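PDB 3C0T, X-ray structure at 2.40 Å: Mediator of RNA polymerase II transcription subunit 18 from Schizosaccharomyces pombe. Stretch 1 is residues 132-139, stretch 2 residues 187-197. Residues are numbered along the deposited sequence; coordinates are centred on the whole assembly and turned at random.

Stretch 1 132-139: FFFDTTVR
Stretch 2, residues 187-197: ANLTKVKTLLS

A β-hairpin can pack on a helix through its turn, with no hydrogen bond passing between them, and this contact in a Mediator subunit is an example. Strands 132-133 and 136-139 are joined by a type I' turn from Phe133 to Thr136, with Phe134 (phi/psi 48/40) and Asp135 (60/26) both left-handed. Strand 136-139 runs at 41° to helix 187-196, their axes approaching to 9.4 Å; the register is set by Phe134 and Asn188, whose CA atoms lie 5.7 Å apart.

Phe134 covers most. Its chi1 is m (-72°), chi2 125°, and one ring face receives the aliphatic part of Lys191 (chi m, t, t, p): Lys191 CD sits 3.8 Å from the centroid of the Phe134 ring, 14° off the normal, a CH-pi contact. Val192 CG2 meets the ring edge, 4.1 Å from Phe134 CD1.

Thr136 and Val192 pair behind it. Thr136, chi1 p, turns OG1 back to Phe133 O in a 2.9 Å hydrogen bond, so the hydroxyl is satisfied within the hairpin although Val192 CG2 (chi1 t) lies 3.1 Å from Thr136 OG1. Thr136 CG2 rests 3.6 Å from Asn188 CB. One turn beyond Val192, Leu195 CD1 reaches Phe133 CD2 at 3.6 Å, while Val138 CG2 lies 4.3 Å from Leu196 CD1.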

ATOM      1  N   PHE A 132      -5.486 -14.005   2.063  1.00 52.86           N
ATOM      2  CA  PHE A 132      -4.328 -14.790   1.631  1.00 53.62           C
ATOM      3  C   PHE A 132      -4.790 -16.022   0.863  1.00 52.56           C
ATOM      4  O   PHE A 132      -5.842 -16.589   1.161  1.00 52.35           O
ATOM      5  CB  PHE A 132      -3.493 -15.261   2.834  1.00 57.47           C
ATOM      6  CG  PHE A 132      -3.431 -14.269   3.963  1.00 66.14           C
ATOM      7  CD1 PHE A 132      -4.497 -14.146   4.860  1.00 68.92           C
ATOM      8  CD2 PHE A 132      -2.335 -13.409   4.098  1.00 69.36           C
ATOM      9  CE1 PHE A 132      -4.478 -13.164   5.880  1.00 71.68           C
ATOM     10  CE2 PHE A 132      -2.303 -12.425   5.113  1.00 71.07           C
ATOM     11  CZ  PHE A 132      -3.376 -12.303   6.002  1.00 70.37           C
ATOM     12  N   PHE A 133      -3.997 -16.430  -0.122  1.00 50.63           N
ATOM     13  CA  PHE A 133      -4.292 -17.618  -0.916  1.00 48.08           C
ATOM     14  C   PHE A 133      -3.152 -17.853  -1.915  1.00 46.96           C
ATOM     15  O   PHE A 133      -2.529 -16.896  -2.398  1.00 44.71           O
ATOM     16  CB  PHE A 133      -5.627 -17.456  -1.648  1.00 47.20           C
ATOM     17  CG  PHE A 133      -6.436 -18.723  -1.716  1.00 46.22           C
ATOM     18  CD1 PHE A 133      -6.841 -19.370  -0.549  1.00 45.97           C
ATOM     19  CD2 PHE A 133      -6.793 -19.276  -2.945  1.00 47.97           C
ATOM     20  CE1 PHE A 133      -7.594 -20.557  -0.600  1.00 44.27           C
ATOM     21  CE2 PHE A 133      -7.547 -20.462  -3.012  1.00 46.08           C
ATOM     22  CZ  PHE A 133      -7.945 -21.100  -1.830  1.00 44.75           C
ATOM     23  N   PHE A 134      -2.867 -19.125  -2.201  1.00 44.56           N
ATOM     24  CA  PHE A 134      -1.798 -19.492  -3.131  1.00 44.00           C
ATOM     25  C   PHE A 134      -0.516 -18.749  -2.823  1.00 44.69           C
ATOM     26  O   PHE A 134       0.188 -18.307  -3.738  1.00 44.11           O
ATOM     27  CB  PHE A 134      -2.211 -19.196  -4.577  1.00 41.49           C
ATOM     28  CG  PHE A 134      -3.254 -20.133  -5.112  1.00 44.15           C
ATOM     29  CD1 PHE A 134      -4.448 -19.644  -5.633  1.00 43.41           C
ATOM     30  CD2 PHE A 134      -3.041 -21.513  -5.088  1.00 42.97           C
ATOM     31  CE1 PHE A 134      -5.422 -20.518  -6.128  1.00 46.66           C
ATOM     32  CE2 PHE A 134      -4.002 -22.395  -5.575  1.00 45.35           C
ATOM     33  CZ  PHE A 134      -5.196 -21.901  -6.097  1.00 46.94           C
ATOM     34  N   ASP A 135      -0.218 -18.598  -1.536  1.00 46.48           N
ATOM     35  CA  ASP A 135       0.989 -17.897  -1.121  1.00 50.07           C
ATOM     36  C   ASP A 135       1.092 -16.444  -1.568  1.00 48.84           C
ATOM     37  O   ASP A 135       2.192 -15.911  -1.732  1.00 50.28           O
ATOM     38  CB  ASP A 135       2.217 -18.640  -1.620  1.00 56.18           C
ATOM     39  CG  ASP A 135       2.872 -19.430  -0.540  1.00 64.49           C
ATOM     40  OD1 ASP A 135       2.276 -20.442  -0.097  1.00 66.74           O
ATOM     41  OD2 ASP A 135       3.983 -19.021  -0.128  1.00 70.24           O
ATOM     42  N   THR A 136      -0.045 -15.805  -1.793  1.00 49.23           N
ATOM     43  CA  THR A 136      -0.036 -14.405  -2.187  1.00 49.82           C
ATOM     44  C   THR A 136      -0.954 -13.674  -1.219  1.00 48.60           C
ATOM     45  O   THR A 136      -1.764 -14.297  -0.527  1.00 49.60           O
ATOM     46  CB  THR A 136      -0.569 -14.192  -3.622  1.00 50.25           C
ATOM     47  OG1 THR A 136      -1.989 -14.378  -3.627  1.00 53.51           O
ATOM     48  CG2 THR A 136       0.072 -15.169  -4.586  1.00 47.54           C
ATOM     49  N   THR A 137      -0.824 -12.356  -1.167  1.00 47.33           N
ATOM     50  CA  THR A 137      -1.643 -11.541  -0.293  1.00 45.08           C
ATOM     51  C   THR A 137      -2.525 -10.653  -1.151  1.00 45.07           C
ATOM     52  O   THR A 137      -2.077 -10.095  -2.158  1.00 44.29           O
ATOM     53  CB  THR A 137      -0.775 -10.640   0.608  1.00 47.60           C
ATOM     54  OG1 THR A 137       0.022 -11.454   1.474  1.00 51.21           O
ATOM     55  CG2 THR A 137      -1.652  -9.718   1.456  1.00 47.59           C
ATOM     56  N   VAL A 138      -3.790 -10.539  -0.776  1.00 43.26           N
ATOM     57  CA  VAL A 138      -4.686  -9.677  -1.516  1.00 45.16           C
ATOM     58  C   VAL A 138      -5.285  -8.707  -0.517  1.00 46.06           C
ATOM     59  O   VAL A 138      -5.988  -9.091   0.423  1.00 47.64           O
ATOM     60  CB  VAL A 138      -5.761 -10.482  -2.267  1.00 46.39           C
ATOM     61  CG1 VAL A 138      -5.969 -11.799  -1.591  1.00 51.22           C
ATOM     62  CG2 VAL A 138      -7.048  -9.694  -2.358  1.00 44.84           C
ATOM     63  N   ARG A 139      -4.964  -7.438  -0.723  1.00 44.81           N
ATOM     64  CA  ARG A 139      -5.411  -6.368   0.146  1.00 44.33           C
ATOM     65  C   ARG A 139      -6.405  -5.459  -0.582  1.00 43.79           C
ATOM     66  O   ARG A 139      -6.187  -5.085  -1.737  1.00 43.76           O
ATOM     67  CB  ARG A 139      -4.175  -5.574   0.605  1.00 44.81           C
ATOM     68  CG  ARG A 139      -4.470  -4.287   1.339  1.00 48.30           C
ATOM     69  CD  ARG A 139      -3.196  -3.492   1.634  1.00 48.26           C
ATOM     70  NE  ARG A 139      -2.349  -4.129   2.640  1.00 48.17           N
ATOM     71  CZ  ARG A 139      -1.535  -3.456   3.450  1.00 48.05           C
ATOM     72  NH1 ARG A 139      -1.458  -2.134   3.366  1.00 44.14           N
ATOM     73  NH2 ARG A 139      -0.822  -4.100   4.369  1.00 47.54           N
ATOM     74  N   ALA A 187       3.274 -17.454 -11.235  1.00 48.51           N
ATOM     75  CA  ALA A 187       2.297 -18.515 -11.416  1.00 48.30           C
ATOM     76  C   ALA A 187       1.227 -18.377 -10.333  1.00 48.08           C
ATOM     77  O   ALA A 187       0.038 -18.565 -10.595  1.00 49.45           O
ATOM     78  CB  ALA A 187       2.977 -19.879 -11.327  1.00 47.17           C
ATOM     79  N   ASN A 188       1.641 -18.040  -9.116  1.00 46.93           N
ATOM     80  CA  ASN A 188       0.672 -17.873  -8.034  1.00 46.39           C
ATOM     81  C   ASN A 188      -0.232 -16.662  -8.281  1.00 45.29           C
ATOM     82  O   ASN A 188      -1.431 -16.713  -8.013  1.00 42.97           O
ATOM     83  CB  ASN A 188       1.378 -17.742  -6.683  1.00 44.41           C
ATOM     84  CG  ASN A 188       1.835 -19.085  -6.140  1.00 47.85           C
ATOM     85  OD1 ASN A 188       1.160 -20.104  -6.325  1.00 47.22           O
ATOM     86  ND2 ASN A 188       2.970 -19.094  -5.449  1.00 44.43           N
ATOM     87  N   LEU A 189       0.342 -15.580  -8.795  1.00 44.47           N
ATOM     88  CA  LEU A 189      -0.448 -14.395  -9.088  1.00 45.85           C
ATOM     89  C   LEU A 189      -1.478 -14.740 -10.157  1.00 46.17           C
ATOM     90  O   LEU A 189      -2.638 -14.322 -10.072  1.00 45.79           O
ATOM     91  CB  LEU A 189       0.446 -13.245  -9.575  1.00 44.73           C
ATOM     92  CG  LEU A 189       1.215 -12.507  -8.473  1.00 46.44           C
ATOM     93  CD1 LEU A 189       2.014 -11.370  -9.074  1.00 45.23           C
ATOM     94  CD2 LEU A 189       0.238 -11.963  -7.443  1.00 44.76           C
ATOM     95  N   THR A 190      -1.062 -15.520 -11.152  1.00 45.31           N
ATOM     96  CA  THR A 190      -1.968 -15.910 -12.226  1.00 45.76           C
ATOM     97  C   THR A 190      -3.159 -16.706 -11.695  1.00 45.57           C
ATOM     98  O   THR A 190      -4.282 -16.528 -12.154  1.00 45.05           O
ATOM     99  CB  THR A 190      -1.228 -16.729 -13.304  1.00 45.53           C
ATOM    100  OG1 THR A 190      -0.405 -15.846 -14.073  1.00 48.83           O
ATOM    101  CG2 THR A 190      -2.207 -17.427 -14.234  1.00 43.30           C
ATOM    102  N   LYS A 191      -2.908 -17.579 -10.729  1.00 45.91           N
ATOM    103  CA  LYS A 191      -3.970 -18.377 -10.139  1.00 48.81           C
ATOM    104  C   LYS A 191      -4.970 -17.469  -9.406  1.00 50.08           C
ATOM    105  O   LYS A 191      -6.183 -17.616  -9.560  1.00 50.39           O
ATOM    106  CB  LYS A 191      -3.387 -19.387  -9.145  1.00 50.48           C
ATOM    107  CG  LYS A 191      -2.370 -20.378  -9.723  1.00 50.85           C
ATOM    108  CD  LYS A 191      -1.996 -21.391  -8.649  1.00 54.11           C
ATOM    109  CE  LYS A 191      -0.983 -22.423  -9.122  1.00 54.94           C
ATOM    110  NZ  LYS A 191       0.418 -21.939  -9.090  1.00 56.22           N
ATOM    111  N   VAL A 192      -4.456 -16.537  -8.603  1.00 49.23           N
ATOM    112  CA  VAL A 192      -5.310 -15.622  -7.854  1.00 47.19           C
ATOM    113  C   VAL A 192      -6.092 -14.727  -8.817  1.00 47.05           C
ATOM    114  O   VAL A 192      -7.261 -14.442  -8.596  1.00 45.36           O
ATOM    115  CB  VAL A 192      -4.466 -14.749  -6.887  1.00 48.78           C
ATOM    116  CG1 VAL A 192      -5.360 -13.791  -6.110  1.00 47.10           C
ATOM    117  CG2 VAL A 192      -3.704 -15.645  -5.935  1.00 46.38           C
ATOM    118  N   LYS A 193      -5.444 -14.299  -9.895  1.00 47.94           N
ATOM    119  CA  LYS A 193      -6.091 -13.449 -10.884  1.00 48.93           C
ATOM    120  C   LYS A 193      -7.355 -14.095 -11.454  1.00 51.12           C
ATOM    121  O   LYS A 193      -8.415 -13.462 -11.483  1.00 51.66           O
ATOM    122  CB  LYS A 193      -5.126 -13.138 -12.029  1.00 51.13           C
ATOM    123  CG  LYS A 193      -5.658 -12.162 -13.079  1.00 52.32           C
ATOM    124  CD  LYS A 193      -4.718 -12.113 -14.277  1.00 57.62           C
ATOM    125  CE  LYS A 193      -4.839 -10.811 -15.062  1.00 61.26           C
ATOM    126  NZ  LYS A 193      -6.207 -10.579 -15.604  1.00 64.48           N
ATOM    127  N   THR A 194      -7.261 -15.342 -11.914  1.00 50.75           N
ATOM    128  CA  THR A 194      -8.445 -15.978 -12.477  1.00 52.55           C
ATOM    129  C   THR A 194      -9.447 -16.288 -11.374  1.00 52.53           C
ATOM    130  O   THR A 194     -10.653 -16.304 -11.607  1.00 53.31           O
ATOM    131  CB  THR A 194      -8.111 -17.281 -13.291  1.00 53.09           C
ATOM    132  OG1 THR A 194      -8.607 -18.435 -12.602  1.00 54.10           O
ATOM    133  CG2 THR A 194      -6.635 -17.413 -13.507  1.00 51.31           C
ATOM    134  N   LEU A 195      -8.958 -16.518 -10.166  1.00 51.61           N
ATOM    135  CA  LEU A 195      -9.870 -16.792  -9.064  1.00 53.21           C
ATOM    136  C   LEU A 195     -10.728 -15.550  -8.740  1.00 52.64           C
ATOM    137  O   LEU A 195     -11.857 -15.690  -8.275  1.00 54.20           O
ATOM    138  CB  LEU A 195      -9.096 -17.209  -7.810  1.00 52.82           C
ATOM    139  CG  LEU A 195      -9.572 -18.450  -7.051  1.00 54.32           C
ATOM    140  CD1 LEU A 195      -8.972 -18.437  -5.650  1.00 53.44           C
ATOM    141  CD2 LEU A 195     -11.074 -18.470  -6.965  1.00 54.58           C
ATOM    142  N   LEU A 196     -10.203 -14.352  -8.997  1.00 50.49           N
ATOM    143  CA  LEU A 196     -10.928 -13.107  -8.704  1.00 51.89           C
ATOM    144  C   LEU A 196     -11.478 -12.402  -9.942  1.00 52.10           C
ATOM    145  O   LEU A 196     -12.111 -11.347  -9.831  1.00 50.58           O
ATOM    146  CB  LEU A 196     -10.023 -12.099  -7.973  1.00 50.72           C
ATOM    147  CG  LEU A 196      -9.176 -12.480  -6.756  1.00 50.86           C
ATOM    148  CD1 LEU A 196      -8.736 -11.201  -6.066  1.00 48.25           C
ATOM    149  CD2 LEU A 196      -9.956 -13.354  -5.798  1.00 49.89           C
ATOM    150  N   SER A 197     -11.224 -12.977 -11.114  1.00 51.87           N
ATOM    151  CA  SER A 197     -11.666 -12.392 -12.379  1.00 50.60           C
ATOM    152  C   SER A 197     -13.176 -12.293 -12.517  1.00 50.47           C
ATOM    153  O   SER A 197     -13.673 -11.527 -13.338  1.00 50.94           O
ATOM    154  CB  SER A 197     -11.116 -13.208 -13.546  1.00 50.74           C
ATOM    155  OG  SER A 197     -11.598 -14.544 -13.483  1.00 50.81           O
TER